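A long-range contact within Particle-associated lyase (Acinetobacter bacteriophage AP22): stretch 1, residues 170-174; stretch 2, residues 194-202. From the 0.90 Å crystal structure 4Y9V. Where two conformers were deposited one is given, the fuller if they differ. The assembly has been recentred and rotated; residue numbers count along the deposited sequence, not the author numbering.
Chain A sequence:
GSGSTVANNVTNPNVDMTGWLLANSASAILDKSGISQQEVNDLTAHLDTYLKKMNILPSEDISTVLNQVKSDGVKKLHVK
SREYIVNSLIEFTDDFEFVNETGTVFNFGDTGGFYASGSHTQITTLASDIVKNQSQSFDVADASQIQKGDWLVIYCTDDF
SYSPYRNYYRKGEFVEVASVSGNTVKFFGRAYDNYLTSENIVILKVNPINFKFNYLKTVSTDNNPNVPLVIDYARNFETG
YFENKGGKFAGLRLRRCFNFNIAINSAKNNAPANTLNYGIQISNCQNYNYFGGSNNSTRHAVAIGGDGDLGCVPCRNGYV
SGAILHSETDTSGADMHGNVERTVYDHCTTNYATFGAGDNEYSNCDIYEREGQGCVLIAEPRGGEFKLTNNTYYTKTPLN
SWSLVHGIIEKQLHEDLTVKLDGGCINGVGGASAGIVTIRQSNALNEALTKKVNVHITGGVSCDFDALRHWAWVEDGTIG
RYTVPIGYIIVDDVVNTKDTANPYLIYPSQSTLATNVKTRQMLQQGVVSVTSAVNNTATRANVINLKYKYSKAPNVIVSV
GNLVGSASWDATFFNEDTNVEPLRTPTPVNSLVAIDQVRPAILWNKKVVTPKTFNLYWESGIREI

Stretch 1 (170-174) RKGEF
Stretch 2 194-202: NYLTSENIV

How do the two backbones run? Stretch 1 is extended: Arg170 (phi/psi -104/148) and Lys171 (-83/155) lead into a strand through Gly172 (163/176), Glu173 (-165/165) and Phe174 (-96/140). Stretch 2 passes Asn194 (-89/139), Tyr195 (-142/130) and Leu196 (-108/147), then makes a type I turn from Leu196 to Glu199, with Thr197 at -51/-43 and Ser198 at -66/-18. Glu199 N donates to Leu196 O at 3.0 Å. Glu199 (-84/167) and Asn200 (-83/75) then lead to the strand beginning at Ile201 (-107/112). The closest CA atoms, those of Gly172 and Tyr195, are 8.2 Å apart, so side chains must span the gap.

What does Lys171 do with its reach? Its CA-to-CB bond points toward stretch 2, and chi1 p followed by t, t, t extends the chain fully. NZ donates to Asn194 O at 2.8 Å and to Glu199 OE1 at 2.8 Å, the latter also a salt bridge. Along the way, Lys171 CG lies 3.8 Å from Tyr195 CE1, and Lys171 CE 4.2 Å from Ile201 CD1, whose side chain is m, m.

How is Glu199 held for that bridge? Its side chain is m, t with chi3 -18°, and OE1 also accepts from Leu196 N at 2.9 Å, tying the carboxylate to its own turn.

Where does the Tyr195 hydroxyl go? With chi1 m and chi2 -87°, the ring brings OH to Glu173, whose side chain (p, t, chi3 76°) receives a short hydrogen bond from Tyr195 OH to Glu173 OE1, 2.6 Å. OE1 lies at the ring edge. Gly172 N is 3.4 Å from Tyr195 OH, but the angle is poor; water 1 links them instead, accepting from Gly172 N at 3.1 Å and donating to Tyr195 OH at 2.9 Å.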

# COMPACT_ATOMS: atom_id res chain seq x y z
N ARG A 170 -14.19 -22.85 -15.21
CA ARG A 170 -14.42 -24.00 -14.36
C ARG A 170 -13.70 -23.81 -13.04
O ARG A 170 -12.65 -23.15 -12.95
CB ARG A 170 -13.97 -25.30 -15.05
CG ARG A 170 -14.59 -25.46 -16.42
CD ARG A 170 -14.52 -26.91 -16.94
NE ARG A 170 -14.87 -26.97 -18.36
CZ ARG A 170 -14.07 -26.63 -19.34
NH1 ARG A 170 -12.79 -26.38 -19.10
NH2 ARG A 170 -14.54 -26.51 -20.57
N LYS A 171 -14.28 -24.36 -11.96
CA LYS A 171 -13.71 -24.15 -10.63
C LYS A 171 -12.57 -25.14 -10.36
O LYS A 171 -12.51 -26.23 -10.90
CB LYS A 171 -14.79 -24.18 -9.55
CG LYS A 171 -15.48 -25.50 -9.35
CD LYS A 171 -16.50 -25.42 -8.22
CE LYS A 171 -17.23 -26.73 -8.00
NZ LYS A 171 -18.26 -26.58 -6.95
N GLY A 172 -11.68 -24.71 -9.45
CA GLY A 172 -10.56 -25.51 -9.03
C GLY A 172 -9.53 -24.64 -8.35
O GLY A 172 -9.70 -23.42 -8.29
N GLU A 173 -8.47 -25.25 -7.84
CA GLU A 173 -7.38 -24.51 -7.23
C GLU A 173 -6.16 -25.43 -7.08
O GLU A 173 -6.28 -26.65 -7.16
CB GLU A 173 -7.79 -23.91 -5.86
CG GLU A 173 -8.24 -24.92 -4.83
CD GLU A 173 -9.04 -24.20 -3.75
OE1 GLU A 173 -10.24 -23.85 -4.02
OE2 GLU A 173 -8.50 -23.90 -2.66
N PHE A 174 -5.03 -24.82 -6.83
CA PHE A 174 -3.80 -25.52 -6.53
C PHE A 174 -3.60 -25.61 -5.02
O PHE A 174 -3.87 -24.63 -4.32
CB PHE A 174 -2.60 -24.79 -7.12
CG PHE A 174 -2.60 -24.65 -8.63
CD1 PHE A 174 -3.27 -25.53 -9.47
CD2 PHE A 174 -1.87 -23.61 -9.22
CE1 PHE A 174 -3.21 -25.38 -10.86
CE2 PHE A 174 -1.83 -23.46 -10.60
CZ PHE A 174 -2.50 -24.35 -11.40
N ASN A 194 -16.04 -23.98 -2.78
CA ASN A 194 -16.76 -25.17 -2.40
C ASN A 194 -16.60 -26.24 -3.50
O ASN A 194 -16.72 -25.91 -4.69
CB ASN A 194 -18.26 -24.88 -2.29
CG ASN A 194 -18.52 -23.85 -1.22
OD1 ASN A 194 -18.20 -24.05 -0.05
ND2 ASN A 194 -19.08 -22.70 -1.61
N TYR A 195 -16.40 -27.48 -3.10
CA TYR A 195 -16.32 -28.61 -4.02
C TYR A 195 -17.02 -29.79 -3.37
O TYR A 195 -16.72 -30.11 -2.21
CB TYR A 195 -14.88 -29.01 -4.36
CG TYR A 195 -14.00 -27.88 -4.83
CD1 TYR A 195 -13.92 -27.49 -6.16
CD2 TYR A 195 -13.23 -27.16 -3.91
CE1 TYR A 195 -13.10 -26.44 -6.53
CE2 TYR A 195 -12.42 -26.12 -4.29
CZ TYR A 195 -12.34 -25.75 -5.62
OH TYR A 195 -11.55 -24.71 -6.05
N LEU A 196 -17.92 -30.44 -4.08
CA LEU A 196 -18.70 -31.55 -3.52
C LEU A 196 -18.27 -32.88 -4.09
O LEU A 196 -17.98 -32.99 -5.29
CB LEU A 196 -20.19 -31.36 -3.81
CG LEU A 196 -20.77 -30.03 -3.33
CD1 LEU A 196 -22.23 -29.91 -3.79
CD2 LEU A 196 -20.60 -29.79 -1.83
N THR A 197 -18.35 -33.92 -3.28
CA THR A 197 -18.08 -35.28 -3.72
C THR A 197 -18.89 -35.61 -4.96
O THR A 197 -18.38 -36.26 -5.88
CB THR A 197 -18.44 -36.30 -2.63
OG1 THR A 197 -19.81 -36.15 -2.22
CG2 THR A 197 -17.53 -36.03 -1.45
N SER A 198 -20.17 -35.18 -4.90
CA SER A 198 -21.14 -35.45 -5.92
C SER A 198 -20.85 -34.80 -7.26
O SER A 198 -21.46 -35.17 -8.28
CB SER A 198 -22.54 -34.99 -5.43
OG SER A 198 -22.60 -33.58 -5.26
N GLU A 199 -20.01 -33.79 -7.31
CA GLU A 199 -19.63 -33.06 -8.48
C GLU A 199 -18.50 -33.82 -9.22
O GLU A 199 -17.87 -34.72 -8.66
CB GLU A 199 -19.19 -31.61 -8.15
CG GLU A 199 -20.39 -30.75 -7.67
CD GLU A 199 -19.99 -29.46 -7.02
OE1 GLU A 199 -18.84 -29.29 -6.61
OE2 GLU A 199 -20.88 -28.58 -6.91
N ASN A 200 -18.20 -33.42 -10.46
CA ASN A 200 -17.12 -33.99 -11.23
C ASN A 200 -15.78 -33.33 -10.87
O ASN A 200 -15.31 -32.45 -11.57
CB ASN A 200 -17.35 -33.89 -12.72
CG ASN A 200 -18.35 -34.91 -13.18
OD1 ASN A 200 -18.18 -36.11 -12.85
ND2 ASN A 200 -19.34 -34.52 -13.93
N ILE A 201 -15.28 -33.70 -9.69
CA ILE A 201 -14.05 -33.12 -9.13
C ILE A 201 -12.93 -34.11 -9.20
O ILE A 201 -12.93 -35.17 -8.56
CB ILE A 201 -14.24 -32.67 -7.67
CG1 ILE A 201 -15.48 -31.86 -7.41
CG2 ILE A 201 -12.96 -31.94 -7.21
CD1 ILE A 201 -15.59 -30.58 -8.23
N VAL A 202 -11.93 -33.82 -10.03
CA VAL A 202 -10.76 -34.64 -10.21
C VAL A 202 -9.61 -34.03 -9.41
O VAL A 202 -9.57 -32.82 -9.15
CB VAL A 202 -10.39 -34.85 -11.68
CG1 VAL A 202 -11.59 -35.43 -12.43
CG2 VAL A 202 -9.91 -33.57 -12.35
O HOH W 1 -12.49 -22.37 -7.57